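Local coordinates for exoglucanase A (PDB 7CBD), which hydrolyses beta-1,4-glucosidic linkages of cellulose with inversion of anomeric configuration, releasing cellobiose from the non-reducing chain ends through this family 6 catalytic domain, at residues A[95-100]-A[115-120]; A[190-195]-A[228-233]. All coordinates share one frame; numbering follows the deposited sequence. Where two conformers were deposited one is given.

Contact 1 of 2, residues A[95-100]-A[115-120]; sequences DLPGRD and AGLARY
Leu96 and Pro97 both lie over one face of the Tyr120 ring, each through a single carbon. Leu96 CD2 stands 4.1 Å from the ring centroid and 28° off its normal, displaced toward the phenol end, where it comes 3.7 Å from Tyr120 CZ. Pro97 CD covers the other end of the same face, 3.9 Å from Tyr120 CG. Both satisfy the geometry of CH-pi contacts. The ring reaches the loop because Tyr120 CG is anti to the backbone N (chi1 -178°), which extends the side chain from the helix.

Apolar packing continues one helical turn back. Pro97 CG sits 3.6 Å from Leu117 CA and also touches Gly116, where a CB would point toward the proline and meet Pro97 CB at contact distance. The proline occupies the second position of a type II beta turn from Leu96 to Arg99, in the loop that follows strand 87-93 and leads toward helix 114-132 in the distorted alpha/beta barrel of family 6 glycoside hydrolases. Helix 161-182 adds Tyr170 against Leu96 and Tyr169 against Pro97 and Leu117.

The carbonyl oxygen Asp95 O is set obliquely against the ring, 3.2 Å from Tyr120 CD1. The polar end of the side chain is held elsewhere: the phenol OH is hydrogen-bonded to Glu147 OE2, which also accepts from Asp95 N. An alanine in place of Tyr120 would probably open a gap beneath Leu96 CD2 and Pro97 CD and leave Glu147 without its phenol partner.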
# COMPACT_ATOMS: atom_id res chain seq x y z
N ASP A 95 9.38 7.98 -6.07
CA ASP A 95 10.81 8.23 -6.24
C ASP A 95 11.25 9.59 -5.71
O ASP A 95 12.21 10.16 -6.22
CB ASP A 95 11.23 8.06 -7.70
CG ASP A 95 12.70 7.68 -7.85
OD1 ASP A 95 13.33 7.22 -6.87
OD2 ASP A 95 13.21 7.84 -8.98
N LEU A 96 10.60 10.09 -4.65
CA LEU A 96 10.94 11.43 -4.17
C LEU A 96 12.41 11.53 -3.77
O LEU A 96 13.00 10.55 -3.29
CB LEU A 96 10.11 11.81 -2.94
CG LEU A 96 8.73 12.37 -3.24
CD1 LEU A 96 7.90 12.37 -1.98
CD2 LEU A 96 8.78 13.75 -3.84
N PRO A 97 13.02 12.70 -3.93
CA PRO A 97 14.33 12.93 -3.30
C PRO A 97 14.23 12.66 -1.81
O PRO A 97 13.25 13.05 -1.16
CB PRO A 97 14.61 14.41 -3.60
CG PRO A 97 13.74 14.73 -4.78
CD PRO A 97 12.50 13.91 -4.59
N GLY A 98 15.24 11.98 -1.26
CA GLY A 98 15.22 11.64 0.15
C GLY A 98 14.12 10.67 0.53
O GLY A 98 13.65 10.70 1.68
N ARG A 99 13.71 9.81 -0.40
CA ARG A 99 12.60 8.89 -0.17
C ARG A 99 12.79 8.09 1.11
O ARG A 99 13.91 7.70 1.46
CB ARG A 99 12.52 7.91 -1.35
CG ARG A 99 11.11 7.44 -1.66
CD ARG A 99 11.09 6.43 -2.79
NE ARG A 99 11.69 5.17 -2.38
CZ ARG A 99 11.95 4.16 -3.20
NH1 ARG A 99 11.66 4.25 -4.49
NH2 ARG A 99 12.50 3.05 -2.72
N ASP A 100 11.69 7.86 1.81
CA ASP A 100 11.67 7.03 3.02
C ASP A 100 12.66 7.56 4.07
O ASP A 100 13.54 6.84 4.54
CB ASP A 100 11.96 5.56 2.70
CG ASP A 100 11.15 5.05 1.53
OD1 ASP A 100 9.91 4.92 1.65
OD2 ASP A 100 11.74 4.78 0.47
N ALA A 115 19.74 19.04 -6.74
CA ALA A 115 20.03 18.22 -7.91
C ALA A 115 19.12 17.01 -7.96
O ALA A 115 18.64 16.62 -9.03
CB ALA A 115 21.50 17.80 -7.91
N GLY A 116 18.86 16.40 -6.80
CA GLY A 116 17.93 15.28 -6.76
C GLY A 116 16.53 15.69 -7.17
O GLY A 116 15.85 14.97 -7.92
N LEU A 117 16.08 16.86 -6.71
CA LEU A 117 14.76 17.34 -7.10
C LEU A 117 14.69 17.65 -8.59
O LEU A 117 13.68 17.36 -9.23
CB LEU A 117 14.38 18.57 -6.27
CG LEU A 117 13.01 19.18 -6.60
CD1 LEU A 117 11.88 18.24 -6.21
CD2 LEU A 117 12.86 20.54 -5.91
N ALA A 118 15.74 18.25 -9.15
CA ALA A 118 15.71 18.52 -10.59
C ALA A 118 15.60 17.23 -11.39
O ALA A 118 14.90 17.18 -12.40
CB ALA A 118 16.94 19.34 -10.99
N ARG A 119 16.26 16.17 -10.93
CA ARG A 119 16.15 14.87 -11.60
C ARG A 119 14.77 14.26 -11.41
O ARG A 119 14.22 13.64 -12.33
CB ARG A 119 17.23 13.94 -11.07
CG ARG A 119 17.48 12.71 -11.91
CD ARG A 119 18.89 12.19 -11.68
NE ARG A 119 19.60 13.05 -10.73
CZ ARG A 119 20.69 12.71 -10.05
NH1 ARG A 119 21.23 11.50 -10.21
NH2 ARG A 119 21.24 13.57 -9.22
N TYR A 120 14.20 14.40 -10.21
CA TYR A 120 12.84 13.92 -9.98
C TYR A 120 11.87 14.55 -10.97
O TYR A 120 11.03 13.87 -11.57
CB TYR A 120 12.42 14.27 -8.56
CG TYR A 120 11.03 13.80 -8.18
CD1 TYR A 120 10.79 12.45 -7.90
CD2 TYR A 120 9.97 14.70 -8.05
CE1 TYR A 120 9.53 12.02 -7.52
CE2 TYR A 120 8.70 14.27 -7.67
CZ TYR A 120 8.49 12.93 -7.40
OH TYR A 120 7.25 12.50 -7.02

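Contact 2 of 2, residues A[190-195]-A[228-233]; sequences YIDIGH and GFVSDV
Where the strand pairing ends at Asp192, an ordered water joins Asp192 to Val233, donating to Asp192 OD1 (2.6 Å) and Gly194 O and accepting from Val233 N. Asp192 OD1 also lies 3.1 Å from Val233 CG1. Asp192 CG, anti to the backbone N (chi1 -178°), carries the carboxylate toward the water and segment 228-233. Its oxygens divide the work: OD1 holds the water, while Asp192 OD2 closes an Asx turn, accepting from Gly194 N at 2.9 Å from above the carboxylate plane. Gly194 O takes a second donor, Asp232 N, along a nearly straight bond (167° at the hydrogen).

Upstream, three backbone hydrogen bonds, each 2.9 Å, alternate between the parallel strands: Ile191 N to Gly228 O, Val230 N to Ile191 O and Ile193 N to Val230 O. The Tyr190 ring has a face over Gly228 N; a CB on Gly228 would clash with Tyr190 CE1. Beside Ile191, the Phe229 side chain points the same way; that of Ile193 crosses it at about a right angle, bringing Ile193 CG2 3.4 Å from Phe229 CD1. Phe212 of helix 202-218 touches both isoleucines. Neighbouring parallel strands linked through helices, with functional loops at their C-terminal ends, are characteristic of the distorted alpha/beta barrel of family 6.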
# COMPACT_ATOMS: atom_id res chain seq x y z
N TYR A 190 -4.35 9.82 -5.98
CA TYR A 190 -4.66 9.35 -4.64
C TYR A 190 -3.42 9.54 -3.78
O TYR A 190 -2.42 8.84 -3.96
CB TYR A 190 -5.11 7.89 -4.66
CG TYR A 190 -6.52 7.73 -5.20
CD1 TYR A 190 -7.61 7.72 -4.33
CD2 TYR A 190 -6.77 7.60 -6.57
CE1 TYR A 190 -8.92 7.58 -4.81
CE2 TYR A 190 -8.07 7.46 -7.06
CZ TYR A 190 -9.13 7.45 -6.17
OH TYR A 190 -10.42 7.31 -6.64
N ILE A 191 -3.48 10.50 -2.86
CA ILE A 191 -2.36 10.80 -1.98
C ILE A 191 -2.27 9.73 -0.90
O ILE A 191 -3.27 9.34 -0.29
CB ILE A 191 -2.53 12.21 -1.37
CG1 ILE A 191 -2.17 13.29 -2.41
CG2 ILE A 191 -1.72 12.36 -0.09
CD1 ILE A 191 -0.68 13.53 -2.56
N ASP A 192 -1.05 9.24 -0.66
CA ASP A 192 -0.86 8.23 0.38
C ASP A 192 -1.07 8.85 1.76
O ASP A 192 -0.58 9.95 2.05
CB ASP A 192 0.55 7.67 0.29
CG ASP A 192 0.79 6.59 1.30
OD1 ASP A 192 0.48 5.44 0.96
OD2 ASP A 192 1.24 6.90 2.43
N ILE A 193 -1.77 8.12 2.63
CA ILE A 193 -2.02 8.60 3.99
C ILE A 193 -1.53 7.63 5.06
O ILE A 193 -2.09 7.56 6.16
CB ILE A 193 -3.49 9.03 4.21
CG1 ILE A 193 -4.45 7.85 3.99
CG2 ILE A 193 -3.83 10.21 3.32
CD1 ILE A 193 -5.80 8.07 4.64
N GLY A 194 -0.47 6.89 4.77
CA GLY A 194 0.04 6.00 5.81
C GLY A 194 -1.02 4.99 6.21
O GLY A 194 -1.77 4.48 5.37
N HIS A 195 -1.09 4.69 7.50
CA HIS A 195 -2.04 3.73 8.03
C HIS A 195 -2.29 4.06 9.50
O HIS A 195 -1.59 4.90 10.08
CB HIS A 195 -1.55 2.29 7.88
CG HIS A 195 -0.33 1.98 8.69
ND1 HIS A 195 -0.37 1.17 9.82
CD2 HIS A 195 0.96 2.38 8.56
CE1 HIS A 195 0.85 1.09 10.33
NE2 HIS A 195 1.67 1.80 9.59
N GLY A 228 -8.37 11.79 -4.10
CA GLY A 228 -8.67 10.96 -2.95
C GLY A 228 -7.40 10.59 -2.23
O GLY A 228 -6.32 11.14 -2.50
N PHE A 229 -7.53 9.63 -1.32
CA PHE A 229 -6.45 9.24 -0.42
C PHE A 229 -6.43 7.73 -0.30
O PHE A 229 -7.47 7.07 -0.39
CB PHE A 229 -6.66 9.90 0.94
CG PHE A 229 -6.64 11.40 0.87
CD1 PHE A 229 -5.46 12.10 1.04
CD2 PHE A 229 -7.80 12.11 0.56
CE1 PHE A 229 -5.44 13.48 0.93
CE2 PHE A 229 -7.78 13.48 0.45
CZ PHE A 229 -6.60 14.17 0.63
N VAL A 230 -5.24 7.16 -0.11
CA VAL A 230 -5.09 5.71 -0.01
C VAL A 230 -4.30 5.34 1.24
O VAL A 230 -3.24 5.93 1.51
CB VAL A 230 -4.46 5.10 -1.29
CG1 VAL A 230 -3.15 5.77 -1.67
CG2 VAL A 230 -4.30 3.59 -1.16
N SER A 231 -4.83 4.40 2.02
CA SER A 231 -4.18 3.95 3.24
C SER A 231 -3.68 2.51 3.11
O SER A 231 -4.11 1.76 2.22
CB SER A 231 -5.11 4.07 4.46
OG SER A 231 -5.94 2.93 4.60
N ASP A 232 -2.76 2.16 4.00
CA ASP A 232 -2.24 0.81 4.18
C ASP A 232 -1.35 0.36 3.03
O ASP A 232 -1.08 -0.85 2.93
CB ASP A 232 -3.38 -0.21 4.39
CG ASP A 232 -3.12 -1.19 5.53
OD1 ASP A 232 -2.18 -1.00 6.33
OD2 ASP A 232 -3.93 -2.15 5.64
N VAL A 233 -0.88 1.27 2.16
CA VAL A 233 -0.09 0.75 1.04
C VAL A 233 1.19 0.10 1.53
O VAL A 233 1.94 0.64 2.36
CB VAL A 233 0.03 1.65 -0.21
CG1 VAL A 233 -0.86 2.90 -0.19
CG2 VAL A 233 1.44 1.84 -0.66
O HOH W 1 -0.43 4.02 2.97

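In the fold
Contacts 1 and 2 fall in series along the chain, with centres 20 Å apart and nearest atoms about 9 Å apart, so they do not touch. The central sheet connects them indirectly: the loop of 95-100 follows strand 87-93, which pairs with strand 141-146, and that in turn with strand 187-192 of contact 2. Each has a side chain near the predicted proton donor, Asp149, whose own side chain lies about 8 Å from that of Leu96 and about 6 Å from that of Asp192. In contact 2 the side chain of Val233 is also about 9 Å from that of the predicted nucleophile, Asp371. Contact 1 is more peripheral, its centre 20 Å from that of the chain against 7 Å for contact 2.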